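Long-range contact in intracellular growth locus, subunit C (Francisella tularensis subsp. tularensis, PDB 2QWU), which is of unknown molecular function but, as a pathogenicity-island protein, is probably needed for growth of the bacterium inside host cells: residues N33-A44 / M118-Q129. The protein carries 2 engineered substitutions. Numbering follows the deposited sequence.
Sequences NCRMFIDSLTIA and MKIKLGNSNKKQ. Engineered in segment 33-44: Met36 (natural residue Leu).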
loop_
_atom_site.group_PDB
_atom_site.type_symbol
_atom_site.label_atom_id
_atom_site.label_comp_id
_atom_site.label_asym_id
_atom_site.label_seq_id
_atom_site.Cartn_x
_atom_site.Cartn_y
_atom_site.Cartn_z
ATOM N N ASN A 33 11.170 -5.866 -11.602
ATOM C CA ASN A 33 9.844 -6.316 -11.119
ATOM C C ASN A 33 9.016 -5.193 -10.543
ATOM O O ASN A 33 9.522 -4.074 -10.312
ATOM C CB ASN A 33 10.026 -7.451 -10.078
ATOM C CG ASN A 33 11.027 -8.499 -10.543
ATOM O OD1 ASN A 33 10.885 -9.040 -11.633
ATOM N ND2 ASN A 33 12.055 -8.760 -9.736
ATOM N N CYS A 34 7.738 -5.477 -10.344
ATOM C CA CYS A 34 6.835 -4.449 -9.842
ATOM C C CYS A 34 7.124 -4.040 -8.394
ATOM O O CYS A 34 7.679 -4.794 -7.573
ATOM C CB CYS A 34 5.395 -4.882 -9.998
ATOM S SG CYS A 34 4.994 -6.298 -8.938
ATOM N N ARG A 35 6.844 -2.770 -8.109
ATOM C CA ARG A 35 7.039 -2.281 -6.748
ATOM C C ARG A 35 6.091 -1.082 -6.535
ATOM O O ARG A 35 5.806 -0.301 -7.458
ATOM C CB ARG A 35 8.506 -1.894 -6.459
ATOM C CG ARG A 35 8.993 -0.458 -7.000
ATOM C CD ARG A 35 8.984 -0.368 -8.478
ATOM N NE ARG A 35 9.814 -1.364 -9.149
ATOM C CZ ARG A 35 11.153 -1.347 -9.290
ATOM N NH1 ARG A 35 11.931 -0.369 -8.796
ATOM N NH2 ARG A 35 11.754 -2.327 -9.985
HETATM N N MSE A 36 5.595 -0.964 -5.307
HETATM C CA MSE A 36 4.682 0.119 -4.936
HETATM C C MSE A 36 5.120 0.703 -3.623
HETATM O O MSE A 36 5.530 -0.002 -2.727
HETATM C CB MSE A 36 3.240 -0.416 -4.797
HETATM C CG MSE A 36 2.567 -0.722 -6.097
HETATM SE SE MSE A 36 0.765 -1.297 -5.737
HETATM C CE MSE A 36 0.240 0.166 -5.080
ATOM N N PHE A 37 5.118 2.035 -3.529
ATOM C CA PHE A 37 5.438 2.647 -2.289
ATOM C C PHE A 37 4.774 4.028 -2.224
ATOM O O PHE A 37 4.337 4.580 -3.256
ATOM C CB PHE A 37 6.962 2.689 -2.093
ATOM C CG PHE A 37 7.726 3.444 -3.201
ATOM C CD1 PHE A 37 7.851 4.829 -3.147
ATOM C CD2 PHE A 37 8.331 2.744 -4.256
ATOM C CE1 PHE A 37 8.601 5.541 -4.154
ATOM C CE2 PHE A 37 9.093 3.424 -5.262
ATOM C CZ PHE A 37 9.217 4.854 -5.185
ATOM N N ILE A 38 4.656 4.537 -1.001
ATOM C CA ILE A 38 3.981 5.817 -0.802
ATOM C C ILE A 38 4.854 6.810 -0.045
ATOM O O ILE A 38 5.609 6.441 0.847
ATOM C CB ILE A 38 2.643 5.605 -0.073
ATOM C CG1 ILE A 38 2.866 4.772 1.213
ATOM C CG2 ILE A 38 1.632 4.909 -1.016
ATOM C CD1 ILE A 38 1.589 4.584 2.070
ATOM N N ASP A 39 4.720 8.100 -0.363
ATOM C CA ASP A 39 5.622 9.093 0.236
ATOM C C ASP A 39 5.237 9.582 1.619
ATOM O O ASP A 39 6.021 10.319 2.266
ATOM C CB ASP A 39 5.874 10.276 -0.749
ATOM C CG ASP A 39 4.654 11.128 -0.976
ATOM O OD1 ASP A 39 3.606 10.857 -0.358
ATOM O OD2 ASP A 39 4.746 12.122 -1.787
ATOM N N SER A 40 4.085 9.141 2.102
ATOM C CA SER A 40 3.667 9.454 3.455
ATOM C C SER A 40 2.657 8.415 3.910
ATOM O O SER A 40 2.033 7.761 3.082
ATOM C CB SER A 40 3.083 10.862 3.563
ATOM O OG SER A 40 1.789 10.907 3.024
ATOM N N LEU A 41 2.518 8.247 5.221
ATOM C CA LEU A 41 1.591 7.312 5.770
ATOM C C LEU A 41 1.253 7.724 7.207
ATOM O O LEU A 41 2.135 7.943 8.039
ATOM C CB LEU A 41 2.193 5.872 5.801
ATOM C CG LEU A 41 1.360 4.813 6.566
ATOM C CD1 LEU A 41 0.058 4.525 5.879
ATOM C CD2 LEU A 41 2.220 3.539 6.730
ATOM N N THR A 42 -0.031 7.839 7.471
ATOM C CA THR A 42 -0.501 8.109 8.812
ATOM C C THR A 42 -1.416 6.995 9.254
ATOM O O THR A 42 -2.310 6.615 8.520
ATOM C CB THR A 42 -1.249 9.428 8.872
ATOM O OG1 THR A 42 -0.366 10.423 8.377
ATOM C CG2 THR A 42 -1.663 9.775 10.363
ATOM N N ILE A 43 -1.174 6.476 10.460
ATOM C CA ILE A 43 -2.013 5.413 11.011
ATOM C C ILE A 43 -2.512 5.806 12.407
ATOM O O ILE A 43 -1.699 6.011 13.318
ATOM C CB ILE A 43 -1.225 4.075 11.145
ATOM C CG1 ILE A 43 -0.820 3.562 9.758
ATOM C CG2 ILE A 43 -2.129 2.997 11.802
ATOM C CD1 ILE A 43 0.119 2.367 9.821
ATOM N N ALA A 44 -3.834 5.884 12.558
ATOM C CA ALA A 44 -4.448 6.238 13.845
ATOM C C ALA A 44 -3.796 7.542 14.342
ATOM O O ALA A 44 -3.528 7.722 15.534
ATOM C CB ALA A 44 -4.234 5.093 14.850
HETATM N N MSE A 118 -10.639 5.298 13.216
HETATM C CA MSE A 118 -9.232 4.923 13.074
HETATM C C MSE A 118 -8.896 5.008 11.563
HETATM O O MSE A 118 -9.190 4.086 10.790
HETATM C CB MSE A 118 -8.995 3.502 13.626
HETATM C CG MSE A 118 -7.511 3.166 14.013
HETATM SE SE MSE A 118 -6.315 3.037 12.536
HETATM C CE MSE A 118 -7.026 1.603 11.806
ATOM N N LYS A 119 -8.253 6.104 11.162
ATOM C CA LYS A 119 -7.927 6.292 9.738
ATOM C C LYS A 119 -6.510 5.935 9.352
ATOM O O LYS A 119 -5.557 6.172 10.116
ATOM C CB LYS A 119 -8.148 7.752 9.317
ATOM C CG LYS A 119 -9.513 8.338 9.675
ATOM C CD LYS A 119 -10.669 7.507 9.188
ATOM C CE LYS A 119 -11.974 8.313 9.250
ATOM N NZ LYS A 119 -13.135 7.473 8.788
ATOM N N ILE A 120 -6.361 5.380 8.149
ATOM C CA ILE A 120 -5.051 5.051 7.621
ATOM C C ILE A 120 -5.063 5.878 6.356
ATOM O O ILE A 120 -5.929 5.698 5.488
ATOM C CB ILE A 120 -4.938 3.573 7.351
ATOM C CG1 ILE A 120 -5.074 2.868 8.710
ATOM C CG2 ILE A 120 -3.605 3.247 6.628
ATOM C CD1 ILE A 120 -4.908 1.422 8.670
ATOM N N LYS A 121 -4.150 6.845 6.283
ATOM C CA LYS A 121 -4.157 7.755 5.150
ATOM C C LYS A 121 -2.863 7.582 4.367
ATOM O O LYS A 121 -1.745 7.761 4.910
ATOM C CB LYS A 121 -4.281 9.204 5.641
ATOM C CG LYS A 121 -4.201 10.258 4.530
ATOM C CD LYS A 121 -5.477 10.355 3.742
ATOM C CE LYS A 121 -5.522 11.627 2.824
ATOM N NZ LYS A 121 -6.782 11.665 2.008
ATOM N N LEU A 122 -3.014 7.193 3.104
ATOM C CA LEU A 122 -1.843 6.940 2.277
ATOM C C LEU A 122 -1.475 8.212 1.524
ATOM O O LEU A 122 -2.378 8.955 1.102
ATOM C CB LEU A 122 -2.155 5.854 1.239
ATOM C CG LEU A 122 -2.825 4.566 1.718
ATOM C CD1 LEU A 122 -2.857 3.519 0.563
ATOM C CD2 LEU A 122 -2.061 4.030 2.905
ATOM N N GLY A 123 -0.181 8.435 1.357
ATOM C CA GLY A 123 0.301 9.596 0.628
ATOM C C GLY A 123 0.332 9.289 -0.864
ATOM O O GLY A 123 -0.386 8.411 -1.332
ATOM N N ASN A 124 1.166 10.001 -1.618
ATOM C CA ASN A 124 1.262 9.795 -3.058
ATOM C C ASN A 124 2.005 8.505 -3.359
ATOM O O ASN A 124 3.115 8.274 -2.848
ATOM C CB ASN A 124 2.047 10.936 -3.701
ATOM C CG ASN A 124 1.353 12.266 -3.505
ATOM O OD1 ASN A 124 0.148 12.397 -3.834
ATOM N ND2 ASN A 124 2.076 13.242 -2.967
ATOM N N SER A 125 1.401 7.678 -4.196
ATOM C CA SER A 125 2.099 6.458 -4.600
ATOM C C SER A 125 2.978 6.726 -5.822
ATOM O O SER A 125 2.804 7.718 -6.558
ATOM C CB SER A 125 1.077 5.323 -4.871
ATOM O OG SER A 125 0.051 5.672 -5.763
ATOM N N ASN A 126 3.954 5.859 -6.025
ATOM C CA ASN A 126 4.873 5.988 -7.172
ATOM C C ASN A 126 4.191 5.741 -8.509
ATOM O O ASN A 126 3.221 4.997 -8.626
ATOM C CB ASN A 126 6.103 5.069 -7.009
ATOM C CG ASN A 126 5.735 3.572 -6.985
ATOM O OD1 ASN A 126 4.867 3.145 -6.240
ATOM N ND2 ASN A 126 6.424 2.787 -7.801
ATOM N N LYS A 127 4.707 6.388 -9.539
ATOM C CA LYS A 127 4.079 6.272 -10.858
ATOM C C LYS A 127 4.611 5.109 -11.677
ATOM O O LYS A 127 3.921 4.647 -12.564
ATOM C CB LYS A 127 4.268 7.588 -11.630
ATOM C CG LYS A 127 3.558 8.772 -10.920
ATOM C CD LYS A 127 3.707 10.128 -11.641
ATOM C CE LYS A 127 3.108 11.281 -10.819
ATOM N NZ LYS A 127 1.806 10.921 -10.190
ATOM N N LYS A 128 5.821 4.652 -11.402
ATOM C CA LYS A 128 6.366 3.565 -12.203
ATOM C C LYS A 128 6.373 2.291 -11.355
ATOM O O LYS A 128 7.372 1.957 -10.755
ATOM C CB LYS A 128 7.769 3.954 -12.675
ATOM C CG LYS A 128 7.709 5.174 -13.637
ATOM C CD LYS A 128 9.105 5.489 -14.209
ATOM C CE LYS A 128 9.054 6.493 -15.340
ATOM N NZ LYS A 128 8.706 7.849 -14.801
ATOM N N GLN A 129 5.237 1.595 -11.333
ATOM C CA GLN A 129 5.050 0.401 -10.507
ATOM C C GLN A 129 5.289 -0.938 -11.238
ATOM O O GLN A 129 5.843 -1.852 -10.662
ATOM C CB GLN A 129 3.627 0.425 -10.007
ATOM C CG GLN A 129 3.309 1.683 -9.189
ATOM C CD GLN A 129 1.885 1.644 -8.671
ATOM O OE1 GLN A 129 1.121 0.713 -8.978
ATOM N NE2 GLN A 129 1.515 2.628 -7.884
HETATM O O HOH W 1 -0.489 10.117 4.499
#
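Asn126 lies flat on the Phe37 ring, and following it outward from CB shows how it knits two irregular segments together. CB sits over the ring face, 3.8 Å from its centroid, a CH-pi contact displaced toward CZ. With chi1 at 63°, CG stands between backbone N and carbonyl carbon and the amide folds back across the ring, their planes 13° apart. OD1 then takes the N-H of Phe37 (2.9 Å between Phe37 N and Asn126 OD1), although from well above the carbonyl plane. ND2 donates almost straight (169°) to Arg35 O and also bonds Asp56, whereas the backbone N of Asn126 reaches Phe37 O at 3.1 Å. A second polar clasp follows at Asp39: OD1 receives Asn124 N, and OD2, approached on its syn side, receives Asn124 ND2 at 3.1 Å. Beyond this irregular stretch the segments settle into an antiparallel ladder, Thr42 and Lys121 forming the hydrogen-bonded pair with 2.9 Å from Lys121 N to Thr42 O. One face carries Leu41, Ile43, Ile120 and Leu122; Leu41 CD1 meets Leu122 CD2 at 3.7 Å, and Ile43 also packs on Val107 of helix 97-114. Strand 120-122 thereby bridges strands 37-43 and 147-150 of the large sheet. Where regular pairing lapses, side chains supplement the remaining backbone bonds, Asn126 serving Phe37 N and Arg35 O and Asp39 serving Asn124 N, so polar bonding continues between the segments.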